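Local coordinates for protein arginine--tRNA ligase (Campylobacter jejuni, PDB 3FNR) that charges tRNA(Arg) with L-arginine, using ATP and releasing AMP and diphosphate, as a monomeric class I aminoacyl-tRNA synthetase, at residues Glu10-Ala15 / Leu428-Ser433; Ala385-Ala390 / Gln397-Tyr402; Lys404-Asn409 / Leu437-Ala442. The protein carries 1 engineered substitution. All blocks are in the same frame, centred on the assembly; numbering follows the deposited sequence.

Contact 1. Residues Glu10-Ala15 / Leu428-Ser433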
loop_
_atom_site.group_PDB
_atom_site.type_symbol
_atom_site.label_atom_id
_atom_site.label_comp_id
_atom_site.label_asym_id
_atom_site.label_seq_id
_atom_site.Cartn_x
_atom_site.Cartn_y
_atom_site.Cartn_z
ATOM N N GLU A 10 22.839 -18.792 -20.385
ATOM C CA GLU A 10 23.789 -18.163 -19.472
ATOM C C GLU A 10 23.082 -17.291 -18.442
ATOM O O GLU A 10 23.398 -17.360 -17.255
ATOM C CB GLU A 10 24.880 -17.386 -20.220
ATOM C CG GLU A 10 26.019 -18.270 -20.753
ATOM C CD GLU A 10 26.435 -19.371 -19.779
ATOM O OE1 GLU A 10 26.921 -19.054 -18.667
ATOM O OE2 GLU A 10 26.273 -20.561 -20.133
ATOM N N LEU A 11 22.107 -16.507 -18.902
ATOM C CA LEU A 11 21.244 -15.717 -18.012
ATOM C C LEU A 11 20.456 -16.605 -17.054
ATOM O O LEU A 11 20.305 -16.271 -15.873
ATOM C CB LEU A 11 20.287 -14.829 -18.817
ATOM C CG LEU A 11 20.869 -13.655 -19.617
ATOM C CD1 LEU A 11 19.742 -12.787 -20.157
ATOM C CD2 LEU A 11 21.831 -12.803 -18.784
ATOM N N ALA A 12 19.971 -17.739 -17.562
ATOM C CA ALA A 12 19.265 -18.724 -16.741
ATOM C C ALA A 12 20.177 -19.272 -15.654
ATOM O O ALA A 12 19.773 -19.369 -14.496
ATOM C CB ALA A 12 18.711 -19.843 -17.594
ATOM N N ASN A 13 21.419 -19.588 -16.017
ATOM C CA ASN A 13 22.403 -20.066 -15.050
ATOM C C ASN A 13 22.709 -19.043 -13.961
ATOM O O ASN A 13 22.852 -19.407 -12.800
ATOM C CB ASN A 13 23.695 -20.482 -15.746
ATOM C CG ASN A 13 23.605 -21.860 -16.374
ATOM O OD1 ASN A 13 22.770 -22.683 -15.993
ATOM N ND2 ASN A 13 24.479 -22.122 -17.338
ATOM N N GLN A 14 22.797 -17.770 -14.338
ATOM C CA GLN A 14 23.059 -16.692 -13.379
ATOM C C GLN A 14 21.897 -16.485 -12.417
ATOM O O GLN A 14 22.102 -16.286 -11.216
ATOM C CB GLN A 14 23.377 -15.392 -14.108
ATOM C CG GLN A 14 24.739 -15.411 -14.801
ATOM C CD GLN A 14 24.861 -14.382 -15.907
ATOM O OE1 GLN A 14 25.621 -14.571 -16.862
ATOM N NE2 GLN A 14 24.108 -13.285 -15.790
ATOM N N ALA A 15 20.685 -16.541 -12.963
ATOM C CA ALA A 15 19.460 -16.429 -12.196
ATOM C C ALA A 15 19.316 -17.570 -11.198
ATOM O O ALA A 15 18.962 -17.348 -10.043
ATOM C CB ALA A 15 18.269 -16.408 -13.136
ATOM N N LEU A 428 13.525 -29.187 -19.970
ATOM C CA LEU A 428 12.175 -28.745 -19.627
ATOM C C LEU A 428 12.049 -28.390 -18.148
ATOM O O LEU A 428 11.471 -27.367 -17.806
ATOM C CB LEU A 428 11.148 -29.801 -20.025
ATOM C CG LEU A 428 11.058 -30.081 -21.531
ATOM C CD1 LEU A 428 10.253 -31.350 -21.797
ATOM C CD2 LEU A 428 10.450 -28.900 -22.259
ATOM N N LEU A 429 12.601 -29.232 -17.281
ATOM C CA LEU A 429 12.633 -28.943 -15.852
ATOM C C LEU A 429 13.370 -27.638 -15.536
ATOM O O LEU A 429 12.875 -26.834 -14.747
ATOM C CB LEU A 429 13.237 -30.110 -15.072
ATOM C CG LEU A 429 12.369 -31.369 -14.978
ATOM C CD1 LEU A 429 13.130 -32.485 -14.274
ATOM C CD2 LEU A 429 11.037 -31.093 -14.280
ATOM N N LYS A 430 14.531 -27.425 -16.159
ATOM C CA LYS A 430 15.315 -26.204 -15.931
ATOM C C LYS A 430 14.524 -24.973 -16.374
ATOM O O LYS A 430 14.488 -23.960 -15.663
ATOM C CB LYS A 430 16.661 -26.257 -16.649
ATOM C CG LYS A 430 17.633 -25.145 -16.237
ATOM C CD LYS A 430 18.896 -25.161 -17.090
ATOM C CE LYS A 430 19.713 -23.899 -16.914
ATOM N NZ LYS A 430 21.040 -24.020 -17.584
ATOM N N LEU A 431 13.882 -25.084 -17.535
ATOM C CA LEU A 431 12.962 -24.074 -18.004
ATOM C C LEU A 431 11.926 -23.790 -16.921
ATOM O O LEU A 431 11.745 -22.639 -16.534
ATOM C CB LEU A 431 12.265 -24.522 -19.291
ATOM C CG LEU A 431 11.155 -23.602 -19.812
ATOM C CD1 LEU A 431 11.692 -22.226 -20.113
ATOM C CD2 LEU A 431 10.498 -24.169 -21.045
ATOM N N PHE A 432 11.287 -24.848 -16.425
ATOM C CA PHE A 432 10.217 -24.729 -15.434
ATOM C C PHE A 432 10.716 -24.082 -14.149
ATOM O O PHE A 432 10.006 -23.271 -13.553
ATOM C CB PHE A 432 9.597 -26.098 -15.132
ATOM C CG PHE A 432 8.675 -26.618 -16.215
ATOM C CD1 PHE A 432 7.789 -27.646 -15.931
ATOM C CD2 PHE A 432 8.683 -26.081 -17.504
ATOM C CE1 PHE A 432 6.941 -28.144 -16.906
ATOM C CE2 PHE A 432 7.841 -26.578 -18.494
ATOM C CZ PHE A 432 6.968 -27.607 -18.193
ATOM N N SER A 433 11.946 -24.414 -13.751
ATOM C CA SER A 433 12.532 -23.893 -12.514
ATOM C C SER A 433 12.701 -22.389 -12.595
ATOM O O SER A 433 12.581 -21.687 -11.592
ATOM C CB SER A 433 13.873 -24.554 -12.204
ATOM O OG SER A 433 14.890 -24.062 -13.051
#
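Lys430 NZ is the hub here: Asn13 OD1 takes a hydrogen bond from it at 2.7 Å, and three more oxygens, Asn9 OD1 and the backbone carbonyls of Met362 and Ala364, accept from the same nitrogen. At Asn13 the C=O...N angle is 126°, and NZ stands 40° out of the carbonyl plane, above it and away from the lone-pair direction. The lysine gets there by being straight. CG lies anti to the backbone N (chi1 -169°) and every later torsion is extended, so the side chain reaches across from helix 425-445 to helix 5-17; there the side chains of Lys430 and Asn13 cross at about a right angle. Its last methylene, Lys430 CE, comes within 4.2 Å of Ala12 CB, the one apolar touch between the segments. The backbones stay well apart, 8.4 Å between the CA atoms of Ala12 and Leu431. At the root of the lysine, Ser433 OG donates to Lys430 O at 2.6 Å, a side-chain bond one turn along the same helix. Leu431 turns away from the contact, onto Leu376 and Leu377 of helix 371-381, while Phe432 makes T-shaped stacks with Phe410 and Tyr414. The lysine thus pins the N-terminal helix and the 362-364 loop to the last long helix of the DALR anticodon-binding domain. An ammonium carries three N-H bonds, so four acceptors imply that some are shared or used in turn. All four are neutral oxygens and the lysine is buried, so their partial negative charges, more than any directly paired carboxylate, probably stabilise the positive charge at this junction.

Contact 2. Residues Ala385-Ala390 / Gln397-Tyr402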
loop_
_atom_site.group_PDB
_atom_site.type_symbol
_atom_site.label_atom_id
_atom_site.label_comp_id
_atom_site.label_asym_id
_atom_site.label_seq_id
_atom_site.Cartn_x
_atom_site.Cartn_y
_atom_site.Cartn_z
ATOM N N ALA A 385 13.263 -6.370 -16.834
ATOM C CA ALA A 385 12.804 -5.256 -17.663
ATOM C C ALA A 385 11.439 -4.747 -17.208
ATOM O O ALA A 385 11.237 -3.547 -17.084
ATOM C CB ALA A 385 12.740 -5.681 -19.137
ATOM N N VAL A 386 10.517 -5.673 -16.963
ATOM C CA VAL A 386 9.167 -5.335 -16.524
ATOM C C VAL A 386 9.188 -4.550 -15.211
ATOM O O VAL A 386 8.547 -3.505 -15.122
ATOM C CB VAL A 386 8.279 -6.597 -16.400
ATOM C CG1 VAL A 386 6.912 -6.242 -15.824
ATOM C CG2 VAL A 386 8.115 -7.262 -17.777
ATOM N N LEU A 387 9.950 -5.039 -14.223
ATOM C CA LEU A 387 9.996 -4.417 -12.890
ATOM C C LEU A 387 10.550 -2.993 -12.927
ATOM O O LEU A 387 9.994 -2.089 -12.310
ATOM C CB LEU A 387 10.823 -5.263 -11.917
ATOM C CG LEU A 387 10.268 -6.649 -11.600
ATOM C CD1 LEU A 387 11.202 -7.385 -10.648
ATOM C CD2 LEU A 387 8.824 -6.609 -11.073
ATOM N N ASN A 388 11.641 -2.803 -13.663
ATOM C CA ASN A 388 12.234 -1.480 -13.825
ATOM C C ASN A 388 11.285 -0.520 -14.520
ATOM O O ASN A 388 11.159 0.636 -14.126
ATOM C CB ASN A 388 13.572 -1.573 -14.559
ATOM C CG ASN A 388 14.694 -2.073 -13.658
ATOM O OD1 ASN A 388 15.217 -1.329 -12.825
ATOM N ND2 ASN A 388 15.073 -3.336 -13.824
ATOM N N ASP A 389 10.584 -1.026 -15.524
ATOM C CA ASP A 389 9.625 -0.236 -16.278
ATOM C C ASP A 389 8.415 0.102 -15.415
ATOM O O ASP A 389 7.891 1.212 -15.484
ATOM C CB ASP A 389 9.188 -1.016 -17.519
ATOM C CG ASP A 389 9.000 -0.133 -18.727
ATOM O OD1 ASP A 389 9.862 -0.201 -19.632
ATOM O OD2 ASP A 389 8.006 0.631 -18.771
ATOM N N ALA A 390 7.986 -0.858 -14.595
ATOM C CA ALA A 390 6.853 -0.655 -13.694
ATOM C C ALA A 390 7.151 0.423 -12.657
ATOM O O ALA A 390 6.296 1.251 -12.369
ATOM C CB ALA A 390 6.456 -1.956 -13.008
ATOM N N GLN A 397 0.449 -2.146 -12.054
ATOM C CA GLN A 397 -0.417 -3.154 -12.669
ATOM C C GLN A 397 0.270 -3.981 -13.748
ATOM O O GLN A 397 -0.247 -5.028 -14.128
ATOM C CB GLN A 397 -1.715 -2.532 -13.209
ATOM C CG GLN A 397 -1.600 -1.803 -14.550
ATOM C CD GLN A 397 -0.947 -0.428 -14.436
ATOM O OE1 GLN A 397 -0.821 0.135 -13.343
ATOM N NE2 GLN A 397 -0.532 0.120 -15.572
ATOM N N LYS A 398 1.429 -3.523 -14.223
ATOM C CA LYS A 398 2.289 -4.310 -15.107
ATOM C C LYS A 398 2.804 -5.584 -14.426
ATOM O O LYS A 398 3.116 -6.572 -15.098
ATOM C CB LYS A 398 3.481 -3.475 -15.601
ATOM C CG LYS A 398 3.134 -2.230 -16.426
ATOM C CD LYS A 398 3.165 -2.498 -17.928
ATOM C CE LYS A 398 3.023 -1.210 -18.749
ATOM N NZ LYS A 398 4.180 -0.277 -18.571
ATOM N N ILE A 399 2.907 -5.568 -13.100
ATOM C CA ILE A 399 3.334 -6.769 -12.373
ATOM C C ILE A 399 2.281 -7.916 -12.432
ATOM O O ILE A 399 2.627 -9.016 -12.873
ATOM C CB ILE A 399 3.847 -6.471 -10.919
ATOM C CG1 ILE A 399 4.954 -5.410 -10.921
ATOM C CG2 ILE A 399 4.369 -7.741 -10.254
ATOM C CD1 ILE A 399 5.381 -4.957 -9.499
ATOM N N PRO A 400 1.011 -7.678 -11.994
ATOM C CA PRO A 400 -0.034 -8.693 -12.251
ATOM C C PRO A 400 -0.219 -9.078 -13.729
ATOM O O PRO A 400 -0.437 -10.256 -14.018
ATOM C CB PRO A 400 -1.318 -8.030 -11.734
ATOM C CG PRO A 400 -0.876 -7.014 -10.770
ATOM C CD PRO A 400 0.469 -6.547 -11.208
ATOM N N ASP A 401 -0.135 -8.106 -14.640
ATOM C CA ASP A 401 -0.251 -8.370 -16.087
ATOM C C ASP A 401 0.812 -9.344 -16.599
ATOM O O ASP A 401 0.508 -10.229 -17.401
ATOM C CB ASP A 401 -0.162 -7.076 -16.898
ATOM C CG ASP A 401 -1.393 -6.194 -16.751
ATOM O OD1 ASP A 401 -1.340 -5.040 -17.237
ATOM O OD2 ASP A 401 -2.398 -6.635 -16.149
ATOM N N TYR A 402 2.050 -9.153 -16.141
ATOM C CA TYR A 402 3.174 -10.008 -16.504
ATOM C C TYR A 402 2.898 -11.430 -16.038
ATOM O O TYR A 402 3.081 -12.392 -16.785
ATOM C CB TYR A 402 4.477 -9.484 -15.864
ATOM C CG TYR A 402 5.643 -10.461 -15.932
ATOM C CD1 TYR A 402 6.433 -10.556 -17.072
ATOM C CD2 TYR A 402 5.947 -11.291 -14.854
ATOM C CE1 TYR A 402 7.497 -11.468 -17.143
ATOM C CE2 TYR A 402 6.996 -12.201 -14.915
ATOM C CZ TYR A 402 7.765 -12.289 -16.058
ATOM O OH TYR A 402 8.808 -13.185 -16.100
#
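Val386 and Tyr402 face each other across a helical hairpin, in which helix 383-393 turns back through a short connection into helix 398-416; the short segments lie 157° apart in direction, nearly antiparallel, with axes 10.0 Å apart. Both arms belong to the helical DALR anticodon-binding domain. Starting on the first arm, Val386 divides its two methyls. CG1, anti to the backbone N, points at the start of the second helix and rests 3.9 Å from Lys398 O, while CG2 lies 3.8 Å from Tyr402 CD1, reaching the ring obliquely. That ring is anchored at its far end, where Tyr402 OH is hydrogen-bonded to Glu379 O. Next comes Leu387. Its CD2 branch does the touching, 4.1 Å from Ile399 CG1, and the two side chains meet at about a right angle. Helix 50-65 of the catalytic domain closes in on both residues through Leu62, so this pair also packs the hairpin against the neighbouring domain. Toward solvent the contact turns to charge: Asp389 OD2 and Lys398 NZ form a long salt bridge at 3.9 Å. The lysine reaches it by bending at chi2 (-95°) and again at chi4, which swings its ammonium toward the carboxylate at the exposed edge. At that distance the attraction is probably weak and shared with solvent. Last along the arm is Ala390, whose CB points toward the second helix. The backbones are closest here, with CA atoms of Ala390 and Lys398 6.0 Å apart, and the methyl Ala390 CB sits 4.2 Å from Lys398 CB and 4.3 Å from Ile399 CG1.

Contact 3. Residues Lys404-Asn409 / Leu437-Ala442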
loop_
_atom_site.group_PDB
_atom_site.type_symbol
_atom_site.label_atom_id
_atom_site.label_comp_id
_atom_site.label_asym_id
_atom_site.label_seq_id
_atom_site.Cartn_x
_atom_site.Cartn_y
_atom_site.Cartn_z
ATOM N N LYS A 404 0.029 -12.884 -15.033
ATOM C CA LYS A 404 -1.120 -13.444 -15.743
ATOM C C LYS A 404 -0.709 -14.112 -17.047
ATOM O O LYS A 404 -1.048 -15.270 -17.297
ATOM C CB LYS A 404 -2.128 -12.344 -16.072
ATOM C CG LYS A 404 -3.366 -12.337 -15.216
ATOM C CD LYS A 404 -4.482 -11.508 -15.866
ATOM C CE LYS A 404 -4.074 -10.047 -16.084
ATOM N NZ LYS A 404 -5.176 -9.226 -16.670
ATOM N N ASN A 405 0.016 -13.366 -17.875
ATOM C CA ASN A 405 0.458 -13.860 -19.164
ATOM C C ASN A 405 1.469 -14.995 -19.035
ATOM O O ASN A 405 1.420 -15.955 -19.794
ATOM C CB ASN A 405 1.019 -12.717 -20.005
ATOM C CG ASN A 405 -0.032 -11.676 -20.351
ATOM O OD1 ASN A 405 -1.197 -12.000 -20.604
ATOM N ND2 ASN A 405 0.379 -10.414 -20.369
ATOM N N LEU A 406 2.368 -14.891 -18.062
ATOM C CA LEU A 406 3.363 -15.937 -17.827
ATOM C C LEU A 406 2.721 -17.244 -17.362
ATOM O O LEU A 406 3.156 -18.330 -17.768
ATOM C CB LEU A 406 4.394 -15.467 -16.808
ATOM C CG LEU A 406 5.538 -16.399 -16.386
ATOM C CD1 LEU A 406 6.443 -16.749 -17.556
ATOM C CD2 LEU A 406 6.343 -15.741 -15.300
ATOM N N ALA A 407 1.695 -17.143 -16.515
ATOM C CA ALA A 407 0.980 -18.331 -16.037
ATOM C C ALA A 407 0.213 -18.987 -17.183
ATOM O O ALA A 407 0.243 -20.208 -17.321
ATOM C CB ALA A 407 0.038 -17.990 -14.910
ATOM N N ALA A 408 -0.451 -18.166 -18.000
ATOM C CA ALA A 408 -1.208 -18.642 -19.153
ATOM C C ALA A 408 -0.300 -19.417 -20.107
ATOM O O ALA A 408 -0.608 -20.547 -20.477
ATOM C CB ALA A 408 -1.862 -17.474 -19.882
ATOM N N ASN A 409 0.822 -18.799 -20.475
ATOM C CA ASN A 409 1.793 -19.396 -21.375
ATOM C C ASN A 409 2.452 -20.641 -20.810
ATOM O O ASN A 409 2.637 -21.606 -21.544
ATOM C CB ASN A 409 2.836 -18.371 -21.787
ATOM C CG ASN A 409 2.246 -17.266 -22.615
ATOM O OD1 ASN A 409 1.321 -17.486 -23.391
ATOM N ND2 ASN A 409 2.763 -16.061 -22.444
ATOM N N LEU A 437 10.625 -19.399 -10.553
ATOM C CA LEU A 437 11.406 -18.351 -9.908
ATOM C C LEU A 437 10.861 -16.953 -10.199
ATOM O O LEU A 437 10.793 -16.125 -9.292
ATOM C CB LEU A 437 12.886 -18.458 -10.294
ATOM C CG LEU A 437 13.870 -17.416 -9.739
ATOM C CD1 LEU A 437 13.922 -17.422 -8.207
ATOM C CD2 LEU A 437 15.247 -17.599 -10.337
ATOM N N SER A 438 10.463 -16.708 -11.448
ATOM C CA SER A 438 9.825 -15.450 -11.837
ATOM C C SER A 438 8.478 -15.250 -11.148
ATOM O O SER A 438 8.152 -14.136 -10.741
ATOM C CB SER A 438 9.644 -15.386 -13.347
ATOM O OG SER A 438 10.907 -15.371 -13.987
ATOM N N ILE A 439 7.708 -16.328 -11.011
ATOM C CA ILE A 439 6.407 -16.259 -10.348
ATOM C C ILE A 439 6.612 -15.864 -8.884
ATOM O O ILE A 439 6.014 -14.884 -8.405
ATOM C CB ILE A 439 5.611 -17.585 -10.504
ATOM C CG1 ILE A 439 5.077 -17.698 -11.934
ATOM C CG2 ILE A 439 4.455 -17.668 -9.508
ATOM C CD1 ILE A 439 4.473 -19.031 -12.278
ATOM N N LYS A 440 7.514 -16.586 -8.219
ATOM C CA LYS A 440 7.855 -16.373 -6.813
ATOM C C LYS A 440 8.402 -14.970 -6.540
ATOM O O LYS A 440 7.946 -14.294 -5.616
ATOM C CB LYS A 440 8.864 -17.436 -6.358
ATOM C CG LYS A 440 9.323 -17.286 -4.922
ATOM C CD LYS A 440 9.693 -18.629 -4.334
ATOM C CE LYS A 440 11.185 -18.817 -4.261
ATOM N NZ LYS A 440 11.692 -18.244 -2.988
ATOM N N THR A 441 9.377 -14.549 -7.342
ATOM C CA THR A 441 9.950 -13.214 -7.243
ATOM C C THR A 441 8.876 -12.125 -7.370
ATOM O O THR A 441 8.673 -11.359 -6.433
ATOM C CB THR A 441 11.077 -13.010 -8.279
ATOM O OG1 THR A 441 12.091 -14.007 -8.073
ATOM C CG2 THR A 441 11.694 -11.614 -8.162
ATOM N N ALA A 442 8.173 -12.090 -8.502
ATOM C CA ALA A 442 7.172 -11.054 -8.760
ATOM C C ALA A 442 6.074 -11.036 -7.696
ATOM O O ALA A 442 5.714 -9.960 -7.194
ATOM C CB ALA A 442 6.571 -11.225 -10.139
#
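Leu406 CG stands anti to the backbone N (chi1 179°), and chi2 of 63° turns CD1 aside and leaves CD2 extended toward helix 425-445; on that helix Ile439 holds CG1 beside its backbone N (chi1 -74°), bringing that methylene round to meet it. Leu406 CD2 lies 4.1 Å from Ile439 CG1 and 3.9 Å from Ser438 CB, so a single methyl fits against two successive residues of helix 425-445. The leucine and isoleucine side chains cross at a slant, and the CA atoms of Leu406 and Ile439 are 8.1 Å apart. Ser438 presents its carbon to the leucine and keeps its oxygen for others. The buried hydroxyl is hydrogen-bonded to Ala380 O near the C-terminal end of helix 371-381, with a weaker bond to Leu434 O one turn back in its own helix. Within helix 425-445, Leu437 O is held by two donors, Thr441 OG1 at 2.8 Å and the backbone Thr441 N. Other helices complete the surroundings: Leu406 also packs on Leu376 and Glu379, and Ile439 on Ile340, Ala343 and His344 of helix 336-353. The two segments run in opposite directions, and their contact rests on a few aliphatic atoms with the serine hydroxyl satisfied by Ala380 O. This is the interior of an all-helical bundle, the build of the DALR anticodon-binding domain found in arginyl-tRNA synthetases.

Overall arrangement
All three contacts involve the helices of the DALR domain, but they sit at different depths. Contact 3 is buried and aliphatic. Contact 2 shares helix 398-416 with it, and the two touch where Tyr402 OH lies 3.6 Å from Ser438 CB; one side of contact 2 reaches solvent, and there it carries charge. Contact 1 shares helix 425-445 with contact 3 and meets it through Ala15 O and Leu437 CD2. It lies farthest out, about 32 Å between its centre and that of the chain, yet is buried and chiefly polar, tying in the N-terminal helix. Contacts 1 and 2 do not touch; their nearest atoms are about 10 Å apart.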